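Local atomic coordinates of phosphoacetylglucosamine mutase (Aspergillus lentulus, PDB entry 5O9X), a protein that catalyses the interconversion of N-acetylglucosamine 6-phosphate and N-acetylglucosamine 1-phosphate as a member of the phosphohexomutase superfamily. Residues A[39-44]-A[102-107]; A[49-54]-A[109-114]; A[324-329]-A[394-399]. The protein carries 1 engineered substitution. All coordinates share one frame; numbering follows the deposited sequence.

Contact 1 of 3, residues A[39-44]-A[102-107]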
loop_
_atom_site.group_PDB
_atom_site.type_symbol
_atom_site.label_atom_id
_atom_site.label_comp_id
_atom_site.label_asym_id
_atom_site.label_seq_id
_atom_site.Cartn_x
_atom_site.Cartn_y
_atom_site.Cartn_z
ATOM N N LEU A 39 -15.210 14.335 -8.192
ATOM C CA LEU A 39 -15.477 12.943 -7.897
ATOM C C LEU A 39 -16.939 12.433 -7.850
ATOM O O LEU A 39 -17.156 11.218 -7.915
ATOM C CB LEU A 39 -14.748 12.546 -6.610
ATOM C CG LEU A 39 -13.281 12.224 -6.936
ATOM C CD1 LEU A 39 -12.501 12.347 -5.622
ATOM C CD2 LEU A 39 -13.147 10.809 -7.565
ATOM N N ASN A 40 -17.966 13.296 -7.759
ATOM C CA ASN A 40 -19.309 12.708 -7.523
ATOM C C ASN A 40 -19.726 11.568 -8.506
ATOM O O ASN A 40 -20.164 10.479 -8.082
ATOM C CB ASN A 40 -20.381 13.810 -7.588
ATOM C CG ASN A 40 -20.442 14.638 -6.320
ATOM O OD1 ASN A 40 -19.765 14.359 -5.295
ATOM N ND2 ASN A 40 -21.205 15.692 -6.383
ATOM N N THR A 41 -19.620 11.823 -9.816
ATOM C CA THR A 41 -20.172 10.867 -10.764
ATOM C C THR A 41 -19.308 9.591 -10.783
ATOM O O THR A 41 -19.800 8.487 -11.035
ATOM C CB THR A 41 -20.360 11.465 -12.149
ATOM O OG1 THR A 41 -19.099 11.793 -12.758
ATOM C CG2 THR A 41 -21.209 12.740 -12.062
ATOM N N VAL A 42 -18.021 9.768 -10.497
ATOM C CA VAL A 42 -17.058 8.673 -10.415
ATOM C C VAL A 42 -17.450 7.696 -9.301
ATOM O O VAL A 42 -17.523 6.484 -9.511
ATOM C CB VAL A 42 -15.605 9.189 -10.173
ATOM C CG1 VAL A 42 -14.652 8.028 -10.020
ATOM C CG2 VAL A 42 -15.111 9.960 -11.372
ATOM N N VAL A 43 -17.648 8.238 -8.112
ATOM C CA VAL A 43 -18.009 7.465 -6.950
ATOM C C VAL A 43 -19.369 6.760 -7.203
ATOM O O VAL A 43 -19.583 5.599 -6.782
ATOM C CB VAL A 43 -18.012 8.402 -5.689
ATOM C CG1 VAL A 43 -18.592 7.695 -4.477
ATOM C CG2 VAL A 43 -16.552 8.893 -5.411
ATOM N N TYR A 44 -20.291 7.509 -7.809
ATOM C CA TYR A 44 -21.608 6.928 -8.143
ATOM C C TYR A 44 -21.384 5.712 -9.050
ATOM O O TYR A 44 -21.932 4.659 -8.794
ATOM C CB TYR A 44 -22.479 7.980 -8.860
ATOM C CG TYR A 44 -23.881 7.508 -9.053
ATOM C CD1 TYR A 44 -24.772 7.500 -7.987
ATOM C CD2 TYR A 44 -24.271 6.951 -10.274
ATOM C CE1 TYR A 44 -26.064 7.005 -8.141
ATOM C CE2 TYR A 44 -25.577 6.464 -10.450
ATOM C CZ TYR A 44 -26.457 6.511 -9.393
ATOM O OH TYR A 44 -27.735 6.003 -9.555
ATOM N N ALA A 102 -19.048 6.856 -18.846
ATOM C CA ALA A 102 -20.388 6.890 -19.458
ATOM C C ALA A 102 -21.044 8.249 -19.240
ATOM O O ALA A 102 -21.030 8.763 -18.083
ATOM C CB ALA A 102 -21.267 5.834 -18.839
ATOM N N PRO A 103 -21.660 8.826 -20.324
ATOM C CA PRO A 103 -22.566 9.941 -20.074
ATOM C C PRO A 103 -23.574 9.496 -19.035
ATOM O O PRO A 103 -23.980 8.325 -19.003
ATOM C CB PRO A 103 -23.234 10.197 -21.427
ATOM C CG PRO A 103 -22.358 9.533 -22.436
ATOM C CD PRO A 103 -21.710 8.371 -21.730
ATOM N N LEU A 104 -23.924 10.420 -18.149
ATOM C CA LEU A 104 -24.808 10.128 -17.046
ATOM C C LEU A 104 -26.166 9.626 -17.507
ATOM O O LEU A 104 -26.754 8.708 -16.907
ATOM C CB LEU A 104 -24.933 11.428 -16.200
ATOM C CG LEU A 104 -24.799 11.414 -14.701
ATOM C CD1 LEU A 104 -23.709 10.443 -14.295
ATOM C CD2 LEU A 104 -24.498 12.815 -14.203
ATOM N N GLU A 105 -26.661 10.244 -18.581
ATOM C CA GLU A 105 -27.927 9.886 -19.244
ATOM C C GLU A 105 -27.956 8.386 -19.584
ATOM O O GLU A 105 -29.022 7.774 -19.556
ATOM C CB GLU A 105 -28.089 10.686 -20.557
ATOM C CG GLU A 105 -28.105 12.200 -20.390
ATOM C CD GLU A 105 -26.785 12.809 -19.844
ATOM O OE1 GLU A 105 -25.661 12.422 -20.289
ATOM O OE2 GLU A 105 -26.892 13.684 -18.939
ATOM N N ASN A 106 -26.774 7.830 -19.885
ATOM C CA ASN A 106 -26.600 6.484 -20.439
ATOM C C ASN A 106 -26.052 5.494 -19.427
ATOM O O ASN A 106 -25.874 4.323 -19.757
ATOM C CB ASN A 106 -25.643 6.522 -21.624
ATOM C CG ASN A 106 -26.203 7.294 -22.813
ATOM O OD1 ASN A 106 -27.355 7.743 -22.800
ATOM N ND2 ASN A 106 -25.393 7.442 -23.847
ATOM N N ILE A 107 -25.797 5.951 -18.194
ATOM C CA ILE A 107 -25.162 5.078 -17.179
ATOM C C ILE A 107 -25.985 3.794 -16.920
ATOM O O ILE A 107 -25.380 2.743 -16.719
ATOM C CB ILE A 107 -24.735 5.832 -15.887
ATOM C CG1 ILE A 107 -23.584 5.071 -15.203
ATOM C CG2 ILE A 107 -25.915 6.119 -14.947
ATOM C CD1 ILE A 107 -22.837 5.852 -14.140
#

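Contact 2 of 3, residues A[49-54]-A[109-114]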
loop_
_atom_site.group_PDB
_atom_site.type_symbol
_atom_site.label_atom_id
_atom_site.label_comp_id
_atom_site.label_asym_id
_atom_site.label_seq_id
_atom_site.Cartn_x
_atom_site.Cartn_y
_atom_site.Cartn_z
ATOM N N LEU A 49 -20.510 -0.478 -10.000
ATOM C CA LEU A 49 -19.532 -1.548 -10.188
ATOM C C LEU A 49 -19.420 -2.512 -8.991
ATOM O O LEU A 49 -19.387 -3.724 -9.195
ATOM C CB LEU A 49 -18.172 -0.974 -10.523
ATOM C CG LEU A 49 -17.276 -2.131 -10.999
ATOM C CD1 LEU A 49 -17.634 -2.614 -12.400
ATOM C CD2 LEU A 49 -15.847 -1.727 -10.957
ATOM N N ALA A 50 -19.362 -1.961 -7.765
ATOM C CA ALA A 50 -19.290 -2.769 -6.560
ATOM C C ALA A 50 -20.500 -3.714 -6.500
ATOM O O ALA A 50 -20.347 -4.848 -6.066
ATOM C CB ALA A 50 -19.236 -1.891 -5.265
ATOM N N THR A 51 -21.666 -3.223 -6.866
ATOM C CA THR A 51 -22.909 -4.068 -6.855
ATOM C C THR A 51 -22.719 -5.266 -7.852
ATOM O O THR A 51 -22.907 -6.430 -7.491
ATOM C CB THR A 51 -24.167 -3.273 -7.272
ATOM O OG1 THR A 51 -24.447 -2.231 -6.335
ATOM C CG2 THR A 51 -25.428 -4.202 -7.313
ATOM N N LEU A 52 -22.274 -4.952 -9.072
ATOM C CA LEU A 52 -22.033 -5.979 -10.076
ATOM C C LEU A 52 -20.982 -6.971 -9.643
ATOM O O LEU A 52 -21.116 -8.187 -9.931
ATOM C CB LEU A 52 -21.644 -5.362 -11.432
ATOM C CG LEU A 52 -22.771 -4.546 -12.114
ATOM C CD1 LEU A 52 -22.299 -4.088 -13.482
ATOM C CD2 LEU A 52 -24.096 -5.320 -12.270
ATOM N N ARG A 53 -19.938 -6.489 -8.954
ATOM C CA ARG A 53 -18.853 -7.370 -8.556
ATOM C C ARG A 53 -19.350 -8.336 -7.542
ATOM O O ARG A 53 -19.057 -9.543 -7.618
ATOM C CB ARG A 53 -17.591 -6.596 -7.993
ATOM C CG ARG A 53 -16.416 -7.496 -7.605
ATOM C CD ARG A 53 -15.873 -8.214 -8.823
ATOM N NE ARG A 53 -14.646 -8.928 -8.545
ATOM C CZ ARG A 53 -14.189 -9.942 -9.245
ATOM N NH1 ARG A 53 -14.927 -10.461 -10.255
ATOM N NH2 ARG A 53 -13.016 -10.443 -8.917
ATOM N N SER A 54 -20.091 -7.813 -6.574
ATOM C CA SER A 54 -20.564 -8.651 -5.486
ATOM C C SER A 54 -21.499 -9.729 -6.051
ATOM O O SER A 54 -21.348 -10.916 -5.703
ATOM C CB SER A 54 -21.344 -7.805 -4.489
ATOM O OG SER A 54 -21.784 -8.623 -3.438
ATOM N N ASP A 109 -27.829 2.164 -19.218
ATOM C CA ASP A 109 -27.571 1.298 -20.370
ATOM C C ASP A 109 -26.219 0.649 -20.270
ATOM O O ASP A 109 -26.084 -0.567 -20.498
ATOM C CB ASP A 109 -27.700 2.091 -21.686
ATOM C CG ASP A 109 -29.144 2.651 -21.918
ATOM O OD1 ASP A 109 -30.134 2.145 -21.327
ATOM O OD2 ASP A 109 -29.291 3.626 -22.677
ATOM N N VAL A 110 -25.194 1.441 -19.889
ATOM C CA VAL A 110 -23.874 0.877 -19.652
ATOM C C VAL A 110 -23.953 -0.217 -18.598
ATOM O O VAL A 110 -23.377 -1.282 -18.779
ATOM C CB VAL A 110 -22.843 1.982 -19.355
ATOM C CG1 VAL A 110 -21.495 1.391 -18.980
ATOM C CG2 VAL A 110 -22.698 2.870 -20.595
ATOM N N TYR A 111 -24.715 0.020 -17.520
ATOM C CA TYR A 111 -24.937 -0.995 -16.464
ATOM C C TYR A 111 -25.477 -2.321 -17.052
ATOM O O TYR A 111 -24.909 -3.399 -16.805
ATOM C CB TYR A 111 -25.904 -0.445 -15.423
ATOM C CG TYR A 111 -26.056 -1.223 -14.117
ATOM C CD1 TYR A 111 -27.284 -1.875 -13.793
ATOM C CD2 TYR A 111 -25.020 -1.245 -13.147
ATOM C CE1 TYR A 111 -27.450 -2.543 -12.570
ATOM C CE2 TYR A 111 -25.197 -1.906 -11.929
ATOM C CZ TYR A 111 -26.389 -2.561 -11.644
ATOM O OH TYR A 111 -26.540 -3.207 -10.446
ATOM N N ASP A 112 -26.570 -2.254 -17.823
ATOM C CA ASP A 112 -27.122 -3.473 -18.485
ATOM C C ASP A 112 -26.166 -4.109 -19.486
ATOM O O ASP A 112 -26.042 -5.350 -19.547
ATOM C CB ASP A 112 -28.483 -3.197 -19.140
ATOM C CG ASP A 112 -29.607 -3.136 -18.120
ATOM O OD1 ASP A 112 -29.685 -4.070 -17.260
ATOM O OD2 ASP A 112 -30.395 -2.150 -18.184
ATOM N N GLU A 113 -25.438 -3.262 -20.222
ATOM C CA GLU A 113 -24.444 -3.733 -21.165
ATOM C C GLU A 113 -23.437 -4.583 -20.376
ATOM O O GLU A 113 -23.081 -5.709 -20.783
ATOM C CB GLU A 113 -23.811 -2.508 -21.795
ATOM C CG GLU A 113 -22.922 -2.691 -22.995
ATOM C CD GLU A 113 -22.197 -1.389 -23.360
ATOM O OE1 GLU A 113 -22.834 -0.289 -23.417
ATOM O OE2 GLU A 113 -20.972 -1.474 -23.578
ATOM N N LEU A 114 -23.061 -4.093 -19.181
ATOM C CA LEU A 114 -22.131 -4.828 -18.328
ATOM C C LEU A 114 -22.678 -6.106 -17.778
ATOM O O LEU A 114 -21.918 -7.106 -17.692
ATOM C CB LEU A 114 -21.527 -3.948 -17.212
ATOM C CG LEU A 114 -20.426 -3.016 -17.683
ATOM C CD1 LEU A 114 -20.021 -2.003 -16.584
ATOM C CD2 LEU A 114 -19.210 -3.778 -18.187
#

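Contact 3 of 3, residues A[324-329]-A[394-399]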
loop_
_atom_site.group_PDB
_atom_site.type_symbol
_atom_site.label_atom_id
_atom_site.label_comp_id
_atom_site.label_asym_id
_atom_site.label_seq_id
_atom_site.Cartn_x
_atom_site.Cartn_y
_atom_site.Cartn_z
ATOM N N ALA A 324 14.336 -23.503 12.723
ATOM C CA ALA A 324 13.230 -24.412 12.871
ATOM C C ALA A 324 13.468 -25.762 12.110
ATOM O O ALA A 324 12.662 -26.671 12.267
ATOM C CB ALA A 324 11.908 -23.776 12.390
ATOM N N GLY A 325 14.485 -25.831 11.252
ATOM C CA GLY A 325 14.928 -27.048 10.571
ATOM C C GLY A 325 14.161 -27.195 9.281
ATOM O O GLY A 325 14.094 -28.291 8.697
ATOM N N ILE A 326 13.599 -26.081 8.806
ATOM C CA ILE A 326 12.750 -26.094 7.605
ATOM C C ILE A 326 13.173 -25.162 6.414
ATOM O O ILE A 326 12.336 -24.899 5.521
ATOM C CB ILE A 326 11.226 -25.927 7.942
ATOM C CG1 ILE A 326 10.911 -24.593 8.695
ATOM C CG2 ILE A 326 10.677 -27.232 8.582
ATOM C CD1 ILE A 326 9.424 -24.315 8.885
ATOM N N ALA A 327 14.438 -24.723 6.409
ATOM C CA ALA A 327 14.970 -23.780 5.406
ATOM C C ALA A 327 14.737 -24.254 3.974
ATOM O O ALA A 327 14.272 -23.481 3.139
ATOM C CB ALA A 327 16.442 -23.543 5.604
ATOM N N GLN A 328 15.033 -25.533 3.728
ATOM C CA GLN A 328 14.869 -26.186 2.428
ATOM C C GLN A 328 13.405 -26.215 1.946
ATOM O O GLN A 328 13.148 -26.237 0.769
ATOM C CB GLN A 328 15.541 -27.595 2.479
ATOM C CG GLN A 328 14.982 -28.631 3.509
ATOM C CD GLN A 328 14.976 -28.266 5.056
ATOM O OE1 GLN A 328 15.957 -27.757 5.661
ATOM N NE2 GLN A 328 13.860 -28.598 5.694
ATOM N N LYS A 329 12.446 -26.119 2.862
ATOM C CA LYS A 329 10.981 -26.136 2.560
ATOM C C LYS A 329 10.307 -24.752 2.478
ATOM O O LYS A 329 9.164 -24.666 2.060
ATOM C CB LYS A 329 10.197 -26.995 3.592
ATOM C CG LYS A 329 10.756 -28.399 3.823
ATOM C CD LYS A 329 9.841 -29.300 4.649
ATOM C CE LYS A 329 8.795 -30.041 3.799
ATOM N NZ LYS A 329 7.736 -30.750 4.589
ATOM N N LEU A 394 2.275 -22.404 4.653
ATOM C CA LEU A 394 1.503 -22.330 5.897
ATOM C C LEU A 394 1.338 -23.707 6.521
ATOM O O LEU A 394 1.367 -23.829 7.760
ATOM C CB LEU A 394 0.148 -21.680 5.701
ATOM C CG LEU A 394 0.161 -20.193 5.390
ATOM C CD1 LEU A 394 -1.260 -19.734 5.009
ATOM C CD2 LEU A 394 0.713 -19.404 6.605
ATOM N N LYS A 395 1.147 -24.711 5.651
ATOM C CA LYS A 395 0.989 -26.123 6.072
ATOM C C LYS A 395 2.288 -26.606 6.730
ATOM O O LYS A 395 2.229 -27.114 7.816
ATOM C CB LYS A 395 0.567 -27.047 4.891
ATOM C CG LYS A 395 -0.926 -27.359 4.824
ATOM C CD LYS A 395 -1.284 -28.469 3.796
ATOM C CE LYS A 395 -0.553 -29.807 4.034
ATOM N NZ LYS A 395 -1.069 -30.986 3.263
ATOM N N THR A 396 3.439 -26.375 6.090
ATOM C CA THR A 396 4.755 -26.615 6.674
ATOM C C THR A 396 4.928 -25.916 8.020
ATOM O O THR A 396 5.362 -26.560 8.969
ATOM C CB THR A 396 5.869 -26.173 5.737
ATOM O OG1 THR A 396 5.685 -26.790 4.466
ATOM C CG2 THR A 396 7.260 -26.564 6.305
ATOM N N ILE A 397 4.595 -24.613 8.108
ATOM C CA ILE A 397 4.748 -23.841 9.360
ATOM C C ILE A 397 3.837 -24.393 10.469
ATOM O O ILE A 397 4.228 -24.433 11.632
ATOM C CB ILE A 397 4.506 -22.331 9.095
ATOM C CG1 ILE A 397 5.657 -21.818 8.186
ATOM C CG2 ILE A 397 4.451 -21.536 10.396
ATOM C CD1 ILE A 397 5.410 -20.445 7.585
ATOM N N LYS A 398 2.630 -24.807 10.091
ATOM C CA LYS A 398 1.646 -25.293 11.047
ATOM C C LYS A 398 1.976 -26.726 11.540
ATOM O O LYS A 398 1.843 -26.989 12.736
ATOM C CB LYS A 398 0.215 -25.282 10.441
ATOM C CG LYS A 398 -0.912 -25.573 11.451
ATOM C CD LYS A 398 -2.225 -25.937 10.769
ATOM C CE LYS A 398 -3.340 -25.971 11.804
ATOM N NZ LYS A 398 -4.690 -25.962 11.166
ATOM N N ASN A 399 2.409 -27.604 10.642
ATOM C CA ASN A 399 2.448 -29.054 10.904
ATOM C C ASN A 399 3.792 -29.654 11.187
ATOM O O ASN A 399 3.835 -30.797 11.581
ATOM C CB ASN A 399 1.840 -29.830 9.723
ATOM C CG ASN A 399 0.385 -29.458 9.475
ATOM O OD1 ASN A 399 -0.348 -29.083 10.395
ATOM N ND2 ASN A 399 -0.037 -29.552 8.216
#

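Contact 1 of 3, residues A[39-44]-A[102-107]
Thr41 and Tyr44, in the early part of helix 40-56 of the alpha/beta/alpha domain I, meet Leu104, in the turn after helix 91-101, and Ile107, at the start of helix 107-118. The touching residues are three apart on both segments, which produces two apolar pairs in succession. In the first, the methyl CG2 of Thr41 lies 3.9 Å from CD2 of Leu104 and 4.1 Å from its CD1, so it faces both branches of the leucine fork. With OG1 of Thr41 between the backbone N and the carbonyl carbon (chi1 66°), CG2 lies anti to the carbonyl carbon, beside the backbone N, where it meets Leu104. Leu104 departs its backbone at an angle to the helix, and its end swings back toward it; its chi1 of -133° is well removed from a staggered value. In the second pair, Ile107 CD1 approaches the Tyr44 ring from the edge, near the ring plane, with CD2 of Tyr44 the closest atom at 4.3 Å. The backbones are farther apart here, 9.9 Å between the CA atoms of Tyr44 and Ile107 against 7.8 Å between those of Thr41 and Leu104, and the longer side chains span the difference. Altogether 162 Å² is buried, all of it by van der Waals packing. The hydroxyl of Tyr44 is satisfied elsewhere, through a hydrogen bond with Ile10 O of helix 4-14. That helix also packs against Tyr44 with Ala13 and Ala14 and against Leu104 with Ala14, while Val144 and Ala148 of helix 138-151 touch Tyr44 as well.

Contact 2 of 3, residues A[49-54]-A[109-114]
Leu52 and Tyr111 carry the meeting of helix 40-56 with helix 107-118, their side chains running obliquely to one another. With CG anti to the backbone N (chi1 -168°), the Tyr111 ring extends across the gap so that its CE2 lies 3.6 Å from Leu52 CG. The branch CD2 of Leu52 comes equally near, 3.6 Å from Tyr111 CZ, and meets the tyrosine alone; the other branch, CD1, touches both the ring, 3.9 Å from Tyr111 CE2, and Leu114, 3.8 Å from CB of that residue. Leu52 and Leu114 cross at about a right angle, so the fork of Leu52 serves two partners about one helical turn apart on the opposing helix. Thr51 meets the far end of the tyrosine, also at roughly a right angle: its methyl CG2 is 3.5 Å from Tyr111 OH. The Thr51 hydroxyl is engaged elsewhere, with Gly47 O of its own helix and with Thr152 OG1.

The short segments run nearly parallel, crossing at -18°, and their axes approach no closer than 11.3 Å, a wide separation that matches the large side chains filling it. Leu114 also touches Tyr95 and Leu99 of helix 91-101, while Ala50 and Ser54 rest on strand 61-66. Helix 40-56 thus lies between the sheet of domain I and helix 107-118, which adds a second helical layer to the alpha/beta/alpha core.

Contact 3 of 3, residues A[324-329]-A[394-399]
Thr396 of helix 391-399 meets Ile326 and Lys329 through a single atom, its methyl CG2. The better-packed part is the isoleucine: CD1 of Ile326 lies 4.0 Å from Thr396 CG2 and Ile326 CG2 is just beyond that, the two side chains sliding past each other in opposite directions. Ile326 is buried, with Leu411 of helix 405-420 also against it. OG1 of Thr396 stands beside the backbone N, anti to the carbonyl carbon (chi1 -54°), and hydrogen-bonds back to Asn392 O within the helix; CG2, anti to the N, is thereby aimed across the contact. The looser side belongs to Lys329, which is exposed to solvent, as Thr396 is in part: Lys329 CB, at 4.0 Å, and its CD, at 4.1 Å, both flank the Thr396 CG2 methyl.

The turn itself is held from within. Gly325, with phi 89°, closes helix 306-324 in a Schellman motif, and Gln328 NE2 donates to Gly325 O at 3.0 Å with a nearly straight N-H...O angle of 166°. A Schellman-terminated helix leading into a strand, here 332-337, with another helix packed on the turn, forms this corner of the alpha/beta domain III of the phosphohexomutase architecture.

In the fold
Contacts 1 and 2 are successive parts of one interface: both use helix 40-56, their centres are 12 Å apart, and they touch where Ala102 CB meets Val110 CG2 at 3.7 Å. Their segments alternate along the chain, so the two cross in sequence. Contact 3 belongs to domain III, with its centre about 50 Å from that of contact 1 and 44 Å from that of contact 2; the nearest atoms of contacts 2 and 3 are about 20 Å apart. All three centres lie 27 to 28 Å from the chain's centre. The 18 residues of the glucose 1,6-bisphosphate pocket are spread along the chain between 29 and 514. The contacts themselves are helix and turn packing, two in the first domain and one in the third.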